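Local atomic coordinates of Cel44C (PDB entry 2YIH), a protein that hydrolyses the beta-1,4-glucan backbone of xyloglucan and related glucans such as cellulose, this chain being the family 44 glycoside hydrolase part of a longer protein. Residues E56-N61 and G89-S94; R49-N54 and A183-P188. The protein carries 8 engineered substitutions. All blocks are in the same frame, centred on the assembly; numbering follows the deposited sequence.

Contact 1 of 2, residues E56-N61 and G89-S94. Engineered in segment 89-94: V92 (natural residue Thr). With CA (calcium ion), chain C; EDO (1,2-ethanediol), chain N.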
ATOM      1  N   GLU A  56      14.713  15.260 -14.532  1.00  9.72           N
ATOM      2  CA  GLU A  56      15.839  16.108 -14.911  1.00  9.75           C
ATOM      3  C   GLU A  56      15.955  17.331 -14.034  1.00  9.78           C
ATOM      4  O   GLU A  56      17.082  17.757 -13.714  1.00 10.34           O
ATOM      5  CB  GLU A  56      15.782  16.523 -16.395  1.00  9.50           C
ATOM      6  CG  GLU A  56      15.658  15.330 -17.362  1.00  9.95           C
ATOM      7  CD  GLU A  56      15.633  15.795 -18.802  1.00  9.85           C
ATOM      8  OE1 GLU A  56      15.309  16.987 -19.058  1.00 10.34           O
ATOM      9  OE2 GLU A  56      15.954  14.983 -19.679  1.00 10.47           O
ATOM     10  N   ASN A  57      14.817  17.932 -13.677  1.00  9.69           N
ATOM     11  CA  ASN A  57      14.837  19.163 -12.875  1.00 10.16           C
ATOM     12  C   ASN A  57      14.099  19.049 -11.543  1.00  9.71           C
ATOM     13  O   ASN A  57      14.031  20.016 -10.809  1.00  9.61           O
ATOM     14  CB  ASN A  57      14.313  20.362 -13.694  1.00 10.68           C
ATOM     15  CG  ASN A  57      12.852  20.213 -14.132  1.00 11.24           C
ATOM     16  OD1 ASN A  57      12.149  19.314 -13.717  1.00 10.75           O
ATOM     17  ND2 ASN A  57      12.386  21.139 -14.965  1.00 12.36           N
ATOM     18  N   ASN A  58      13.496  17.877 -11.291  1.00  9.11           N
ATOM     19  CA  ASN A  58      12.714  17.607 -10.050  1.00  8.75           C
ATOM     20  C   ASN A  58      11.400  18.357  -9.908  1.00  9.10           C
ATOM     21  O   ASN A  58      10.781  18.305  -8.852  1.00  9.14           O
ATOM     22  CB  ASN A  58      13.553  17.756  -8.774  1.00  9.21           C
ATOM     23  CG  ASN A  58      14.750  16.839  -8.769  1.00  9.60           C
ATOM     24  OD1 ASN A  58      14.606  15.607  -8.677  1.00  9.50           O
ATOM     25  ND2 ASN A  58      15.951  17.426  -8.885  1.00  9.85           N
ATOM     26  N   MET A  59      10.969  19.037 -10.970  1.00  8.82           N
ATOM     27  CA  MET A  59       9.687  19.731 -10.965  1.00  9.21           C
ATOM     28  C   MET A  59       8.541  18.748 -11.123  1.00  8.94           C
ATOM     29  O   MET A  59       8.698  17.641 -11.678  1.00  9.44           O
ATOM     30  CB  MET A  59       9.640  20.820 -12.068  1.00  9.88           C
ATOM     31  CG  MET A  59      10.729  21.920 -11.883  1.00 10.80           C
ATOM     32  SD  MET A  59      10.536  22.781 -10.279  1.00 12.98           S
ATOM     33  CE  MET A  59      11.817  22.021  -9.305  1.00 13.00           C
ATOM     34  N   SER A  60       7.385  19.109 -10.591  1.00  8.51           N
ATOM     35  CA  SER A  60       6.203  18.240 -10.753  1.00  8.36           C
ATOM     36  C   SER A  60       4.977  19.138 -10.722  1.00  8.07           C
ATOM     37  O   SER A  60       5.093  20.343 -10.391  1.00  7.84           O
ATOM     38  CB  SER A  60       6.144  17.186  -9.622  1.00  8.41           C
ATOM     39  OG  SER A  60       6.026  17.821  -8.356  1.00  8.53           O
ATOM     40  N   ASN A  61       3.813  18.560 -10.998  1.00  7.99           N
ATOM     41  CA  ASN A  61       2.559  19.304 -11.026  1.00  8.34           C
ATOM     42  C   ASN A  61       1.498  18.681 -10.116  1.00  8.54           C
ATOM     43  O   ASN A  61       1.258  17.448 -10.131  1.00  7.70           O
ATOM     44  CB  ASN A  61       2.044  19.419 -12.472  1.00  8.70           C
ATOM     45  CG  ASN A  61       0.936  20.452 -12.633  1.00  8.66           C
ATOM     46  OD1 ASN A  61      -0.215  20.207 -12.241  1.00  9.08           O
ATOM     47  ND2 ASN A  61       1.285  21.639 -13.178  1.00  8.69           N
ATOM     48  N   GLY A  89      17.494  13.969 -10.765  1.00 11.01           N
ATOM     49  CA  GLY A  89      17.105  12.748 -10.078  1.00 10.44           C
ATOM     50  C   GLY A  89      17.099  12.872  -8.557  1.00 10.19           C
ATOM     51  O   GLY A  89      16.799  11.889  -7.869  1.00  9.31           O
ATOM     52  N   ALA A  90      17.420  14.058  -8.029  1.00  9.81           N
ATOM     53  CA  ALA A  90      17.680  14.191  -6.573  1.00  9.56           C
ATOM     54  C   ALA A  90      16.478  13.825  -5.681  1.00  9.08           C
ATOM     55  O   ALA A  90      16.650  13.290  -4.592  1.00  8.56           O
ATOM     56  CB  ALA A  90      18.211  15.597  -6.244  1.00 10.14           C
ATOM     57  N   VAL A  91      15.255  14.105  -6.115  1.00  8.49           N
ATOM     58  CA  VAL A  91      14.107  13.681  -5.286  1.00  8.65           C
ATOM     59  C   VAL A  91      14.118  12.147  -5.120  1.00  8.66           C
ATOM     60  O   VAL A  91      13.901  11.609  -4.007  1.00  8.96           O
ATOM     61  CB  VAL A  91      12.738  14.130  -5.907  1.00  8.77           C
ATOM     62  CG1 VAL A  91      11.551  13.362  -5.289  1.00  9.38           C
ATOM     63  CG2 VAL A  91      12.524  15.652  -5.706  1.00  9.02           C
ATOM     64  N   VAL A  92      14.395  11.453  -6.221  1.00  7.99           N
ATOM     65  CA  VAL A  92      14.339   9.996  -6.207  1.00  7.96           C
ATOM     66  C   VAL A  92      15.562   9.388  -5.513  1.00  8.00           C
ATOM     67  O   VAL A  92      15.440   8.425  -4.739  1.00  8.40           O
ATOM     68  CB  VAL A  92      14.166   9.423  -7.587  1.00  7.55           C
ATOM     69  CG1 VAL A  92      14.175   7.861  -7.526  1.00  7.27           C
ATOM     70  CG2 VAL A  92      12.834   9.921  -8.165  1.00  7.81           C
ATOM     71  N   THR A  93      16.741   9.925  -5.793  1.00  8.67           N
ATOM     72  CA  THR A  93      17.939   9.417  -5.132  1.00  9.15           C
ATOM     73  C   THR A  93      17.944   9.726  -3.632  1.00  9.60           C
ATOM     74  O   THR A  93      18.367   8.873  -2.822  1.00  9.80           O
ATOM     75  CB  THR A  93      19.267   9.911  -5.799  1.00  9.44           C
ATOM     76  OG1 THR A  93      19.381  11.345  -5.675  1.00  8.83           O
ATOM     77  CG2 THR A  93      19.301   9.474  -7.265  1.00  9.56           C
ATOM     78  N   SER A  94      17.475  10.911  -3.234  1.00  9.42           N
ATOM     79  CA  SER A  94      17.379  11.175  -1.805  1.00 10.00           C
ATOM     80  C   SER A  94      16.384  10.192  -1.130  1.00  9.34           C
ATOM     81  O   SER A  94      16.648   9.666  -0.036  1.00  9.69           O
ATOM     82  CB  SER A  94      17.009  12.655  -1.557  1.00 10.63           C
ATOM     83  OG  SER A  94      16.938  12.921  -0.151  1.00 12.27           O
TER
HETATM   84 CA    CA C1520      15.536  16.711 -21.434  1.00 10.35          CA
HETATM   85  C1  EDO N1531      20.851  12.997  -3.592  1.00 30.88           C
HETATM   86  O1  EDO N1531      20.865  11.565  -3.503  1.00 25.75           O
HETATM   87  C2  EDO N1531      20.580  13.673  -2.249  1.00 31.75           C
HETATM   88  O2  EDO N1531      19.988  14.951  -2.545  1.00 34.41           O
HETATM   89  O   HOH W   1      16.696  15.020 -22.793  1.00  8.80           O
HETATM   90  O   HOH W   2      14.404  18.788 -21.106  1.00 10.89           O
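N58 meets the start of helix 90-102 through its side-chain amide, which CG, anti to the carbonyl carbon (chi1 -58°), carries there. The bond is nearly straight: V91 N donates to N58 OD1 at 3.0 Å with an N-H...O angle of 173°, arriving from above the carbonyl plane. V91 lies in the first turn, two residues past G89 at the N-cap, so OD1 takes up an amide hydrogen that the helix cannot satisfy from within. The same oxygen accepts from Y53 OH, while ND2 donates to C85 O and K87 O. Two donors and two acceptors thus hold the amide and fix which way it is turned. With an alanine here, V91 N and Y53 OH would probably lose their shared acceptor, and the carbonyls of C85 and K87 this donor.

Van der Waals contact is thin, with V91 CG2 3.9 Å from N58 CB.

On the loop itself, N57 OD1 accepts from M59 N at 3.0 Å, an Asx turn. E56, its CB pointing away from the helix, binds the calcium ion with both carboxylate oxygens, OE1 at 2.4 Å and OE2 at 2.5 Å; two waters, D151, D154 and Y156 complete the site.

The loop leads into strand 60-61, which pairs with strand 69-71. Helix 73-77 packs against N58 and V91, and helix 159-170 touches V92, an engineered residue, and T93.

Contact 2 of 2, residues R49-N54 and A183-P188. With BGC (beta-D-glucopyranose), chain B; EDO (1,2-ethanediol), chain M.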
ATOM      1  N   ARG A  49       1.380  13.511  -7.365  1.00  8.36           N
ATOM      2  CA  ARG A  49       2.541  14.332  -7.781  1.00  8.37           C
ATOM      3  C   ARG A  49       3.501  13.605  -8.706  1.00  8.10           C
ATOM      4  O   ARG A  49       4.323  14.251  -9.380  1.00  8.17           O
ATOM      5  CB  ARG A  49       3.310  14.859  -6.548  1.00  8.44           C
ATOM      6  CG  ARG A  49       2.673  16.115  -5.974  1.00  8.44           C
ATOM      7  CD  ARG A  49       3.170  17.353  -6.711  1.00  8.74           C
ATOM      8  NE  ARG A  49       2.644  18.592  -6.117  1.00  8.86           N
ATOM      9  CZ  ARG A  49       3.085  19.803  -6.464  1.00  8.90           C
ATOM     10  NH1 ARG A  49       4.072  19.917  -7.362  1.00  9.32           N
ATOM     11  NH2 ARG A  49       2.610  20.899  -5.850  1.00  9.01           N
ATOM     12  N   MET A  50       3.486  12.263  -8.691  1.00  8.05           N
ATOM     13  CA  MET A  50       4.497  11.563  -9.481  1.00  8.14           C
ATOM     14  C   MET A  50       4.174  11.442 -10.964  1.00  8.09           C
ATOM     15  O   MET A  50       5.074  11.181 -11.775  1.00  7.82           O
ATOM     16  CB  MET A  50       4.824  10.198  -8.865  1.00  8.31           C
ATOM     17  CG  MET A  50       5.674  10.325  -7.574  1.00  8.47           C
ATOM     18  SD  MET A  50       7.241  11.204  -7.841  1.00  8.86           S
ATOM     19  CE  MET A  50       8.130  10.001  -8.825  1.00  9.36           C
ATOM     20  N   THR A  51       2.910  11.661 -11.322  1.00  7.82           N
ATOM     21  CA  THR A  51       2.503  11.541 -12.747  1.00  7.62           C
ATOM     22  C   THR A  51       3.304  12.513 -13.621  1.00  8.05           C
ATOM     23  O   THR A  51       3.843  12.124 -14.687  1.00  8.13           O
ATOM     24  CB  THR A  51       0.999  11.860 -12.888  1.00  7.56           C
ATOM     25  OG1 THR A  51       0.259  10.807 -12.235  1.00  7.89           O
ATOM     26  CG2 THR A  51       0.604  11.984 -14.393  1.00  7.25           C
ATOM     27  N   GLY A  52       3.379  13.774 -13.171  1.00  7.65           N
ATOM     28  CA  GLY A  52       4.125  14.793 -13.918  1.00  7.85           C
ATOM     29  C   GLY A  52       5.489  15.158 -13.370  1.00  8.05           C
ATOM     30  O   GLY A  52       6.044  16.226 -13.713  1.00  7.87           O
ATOM     31  N   TYR A  53       6.076  14.279 -12.554  1.00  7.49           N
ATOM     32  CA  TYR A  53       7.417  14.523 -12.038  1.00  7.71           C
ATOM     33  C   TYR A  53       8.491  14.348 -13.141  1.00  8.09           C
ATOM     34  O   TYR A  53       8.510  13.338 -13.852  1.00  8.89           O
ATOM     35  CB  TYR A  53       7.717  13.577 -10.844  1.00  7.61           C
ATOM     36  CG  TYR A  53       9.203  13.537 -10.440  1.00  7.66           C
ATOM     37  CD1 TYR A  53       9.793  14.598  -9.709  1.00  7.56           C
ATOM     38  CD2 TYR A  53      10.032  12.486 -10.875  1.00  7.61           C
ATOM     39  CE1 TYR A  53      11.123  14.564  -9.345  1.00  7.36           C
ATOM     40  CE2 TYR A  53      11.365  12.444 -10.516  1.00  7.37           C
ATOM     41  CZ  TYR A  53      11.920  13.482  -9.769  1.00  7.38           C
ATOM     42  OH  TYR A  53      13.270  13.403  -9.459  1.00  7.31           O
ATOM     43  N   ASN A  54       9.319  15.373 -13.287  1.00  7.95           N
ATOM     44  CA  ASN A  54      10.372  15.444 -14.293  1.00  8.53           C
ATOM     45  C   ASN A  54      11.691  15.181 -13.571  1.00  8.51           C
ATOM     46  O   ASN A  54      12.129  15.988 -12.763  1.00  8.71           O
ATOM     47  CB  ASN A  54      10.366  16.871 -14.854  1.00  8.61           C
ATOM     48  CG  ASN A  54      11.466  17.106 -15.881  1.00  8.96           C
ATOM     49  OD1 ASN A  54      12.429  16.335 -15.956  1.00  8.77           O
ATOM     50  ND2 ASN A  54      11.325  18.175 -16.687  1.00  8.90           N
ATOM     51  N   ALA A 183       6.559   1.708 -10.715  1.00  7.25           N
ATOM     52  CA  ALA A 183       5.113   1.704 -10.915  1.00  7.49           C
ATOM     53  C   ALA A 183       4.807   2.481 -12.190  1.00  7.57           C
ATOM     54  O   ALA A 183       5.463   3.509 -12.483  1.00  8.12           O
ATOM     55  CB  ALA A 183       4.371   2.371  -9.697  1.00  7.77           C
ATOM     56  N   LEU A 184       3.803   1.979 -12.907  1.00  6.77           N
ATOM     57  CA  LEU A 184       3.335   2.558 -14.157  1.00  6.99           C
ATOM     58  C   LEU A 184       2.368   3.716 -13.833  1.00  6.87           C
ATOM     59  O   LEU A 184       1.159   3.581 -13.927  1.00  7.24           O
ATOM     60  CB  LEU A 184       2.671   1.476 -15.041  1.00  7.17           C
ATOM     61  CG  LEU A 184       3.577   0.264 -15.339  1.00  7.65           C
ATOM     62  CD1 LEU A 184       2.720  -0.795 -16.091  1.00  8.21           C
ATOM     63  CD2 LEU A 184       4.795   0.654 -16.190  1.00  7.92           C
ATOM     64  N   ASP A 185       2.967   4.868 -13.528  1.00  6.64           N
ATOM     65  CA  ASP A 185       2.229   6.101 -13.204  1.00  6.80           C
ATOM     66  C   ASP A 185       1.314   5.835 -11.978  1.00  6.82           C
ATOM     67  O   ASP A 185       1.648   5.007 -11.110  1.00  6.71           O
ATOM     68  CB  ASP A 185       1.467   6.585 -14.442  1.00  6.74           C
ATOM     69  CG  ASP A 185       1.187   8.094 -14.413  1.00  6.65           C
ATOM     70  OD1 ASP A 185       0.302   8.523 -13.643  1.00  6.90           O
ATOM     71  OD2 ASP A 185       1.887   8.812 -15.122  1.00  6.77           O
ATOM     72  N   ASN A 186       0.156   6.506 -11.927  1.00  6.61           N
ATOM     73  CA  ASN A 186      -0.664   6.576 -10.732  1.00  6.89           C
ATOM     74  C   ASN A 186      -2.089   6.885 -11.166  1.00  6.99           C
ATOM     75  O   ASN A 186      -2.319   7.919 -11.817  1.00  7.60           O
ATOM     76  CB  ASN A 186      -0.153   7.712  -9.808  1.00  6.94           C
ATOM     77  CG  ASN A 186      -0.986   7.851  -8.540  1.00  7.23           C
ATOM     78  OD1 ASN A 186      -1.841   8.758  -8.442  1.00  8.70           O
ATOM     79  ND2 ASN A 186      -0.796   6.948  -7.610  1.00  6.30           N
ATOM     80  N   GLU A 187      -3.016   5.995 -10.824  1.00  7.27           N
ATOM     81  CA  GLU A 187      -4.463   6.242 -10.983  1.00  7.33           C
ATOM     82  C   GLU A 187      -4.846   6.755 -12.387  1.00  7.47           C
ATOM     83  O   GLU A 187      -5.449   7.860 -12.517  1.00  7.47           O
ATOM     84  CB  GLU A 187      -4.984   7.217  -9.890  1.00  7.35           C
ATOM     85  CG  GLU A 187      -4.744   6.624  -8.482  1.00  7.40           C
ATOM     86  CD  GLU A 187      -5.318   7.434  -7.323  1.00  7.83           C
ATOM     87  OE1 GLU A 187      -5.816   8.597  -7.524  1.00  8.01           O
ATOM     88  OE2 GLU A 187      -5.286   6.860  -6.178  1.00  7.72           O
ATOM     89  N   PRO A 188      -4.552   5.949 -13.418  1.00  7.76           N
ATOM     90  CA  PRO A 188      -4.804   6.388 -14.805  1.00  7.78           C
ATOM     91  C   PRO A 188      -6.273   6.728 -15.125  1.00  8.02           C
ATOM     92  O   PRO A 188      -6.531   7.667 -15.904  1.00  8.15           O
ATOM     93  CB  PRO A 188      -4.297   5.201 -15.638  1.00  8.09           C
ATOM     94  CG  PRO A 188      -4.419   4.000 -14.675  1.00  8.05           C
ATOM     95  CD  PRO A 188      -3.941   4.592 -13.374  1.00  7.69           C
TER
HETATM   96  C2  BGC B   5      -9.644  11.914  -6.160  0.50 20.98           C
HETATM   97  C3  BGC B   5      -8.201  11.592  -6.555  0.50 20.84           C
HETATM   98  C4  BGC B   5      -7.506  10.869  -5.401  0.50 20.56           C
HETATM   99  C5  BGC B   5      -8.346   9.723  -4.841  0.50 21.11           C
HETATM  100  C6  BGC B   5      -7.688   9.242  -3.549  0.50 21.27           C
HETATM  101  C1  BGC B   5     -10.349  10.624  -5.743  0.50 21.25           C
HETATM  102  O2  BGC B   5     -10.359  12.514  -7.249  0.50 22.32           O
HETATM  103  O3  BGC B   5      -7.474  12.794  -6.852  0.50 20.21           O
HETATM  104  O4  BGC B   5      -6.194  10.385  -5.732  0.50 19.15           O
HETATM  105  O5  BGC B   5      -9.681  10.168  -4.571  0.50 20.58           O
HETATM  106  O6  BGC B   5      -7.315  10.353  -2.721  0.50 22.28           O
HETATM  107  C1  EDO M1530      -0.081  18.755  -3.166  1.00 15.77           C
HETATM  108  O1  EDO M1530       0.315  18.232  -4.456  1.00 14.83           O
HETATM  109  C2  EDO M1530       1.067  19.588  -2.581  1.00 16.64           C
HETATM  110  O2  EDO M1530       1.184  20.844  -3.267  1.00 15.87           O
HETATM  111  O   HOH W   3      -1.871  10.809 -10.566  1.00  9.27           O
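T51, in the short, weakly bonded helical turn 48-51, gives its hydroxyl proton to D185 just past strand 181-184. Along the second segment, A183 is bonded through its backbone to V108 and L110 of the neighbouring strand 105-110. L184 then centres an inverse gamma turn.

D185 follows, with CG anti to the backbone N (chi1 -155°), which carries the carboxylate to T51. T51 OG1 donates to D185 OD1 at 2.7 Å on the syn side, 26° out of the carboxylate plane, and T51 CG2 rests 3.5 Å from D185 OD2. From the anti side N186 N reaches D185 OD1 at 2.7 Å, and W191 NE1 also donates to it, while M112 N donates to OD2. These bonds hold the buried carboxylate and would be expected to favour its ionised form.

All this lies at the C-terminal end of the fourth strand of an eight-stranded TIM barrel, the end where such enzymes bind substrate. N186 comes next, its CB 4.0 Å from T51 OG1; water 3 donates to that hydroxyl at 2.7 Å. At E187 the chain reaches the glycan pocket: E187 OE1 approaches O4 of a glucose unit to 2.6 Å, and OE2 is bonded to H284 ND1.

How the contacts relate
Contact 1 is nested inside the long loop that contact 2 closes, and their centres are 13 Å apart. They meet directly: the bond from Y53 OH to N58 OD1, 2.7 Å long, ties one to the other, and M59 O makes a probable hydrogen bond of 2.8 Å with N54 N. The Y53 hydroxyl also packs on V91, with V91 CB 3.7 Å from Y53 OH, so residues 49-54 join the loop after the barrel strand to the start of helix 90-102. The two ends differ in character. Residues 183-188 lead into the glycan pocket through E187, whereas E56 binds calcium; the ion is 27.5 Å from the glucose O4 beside E187.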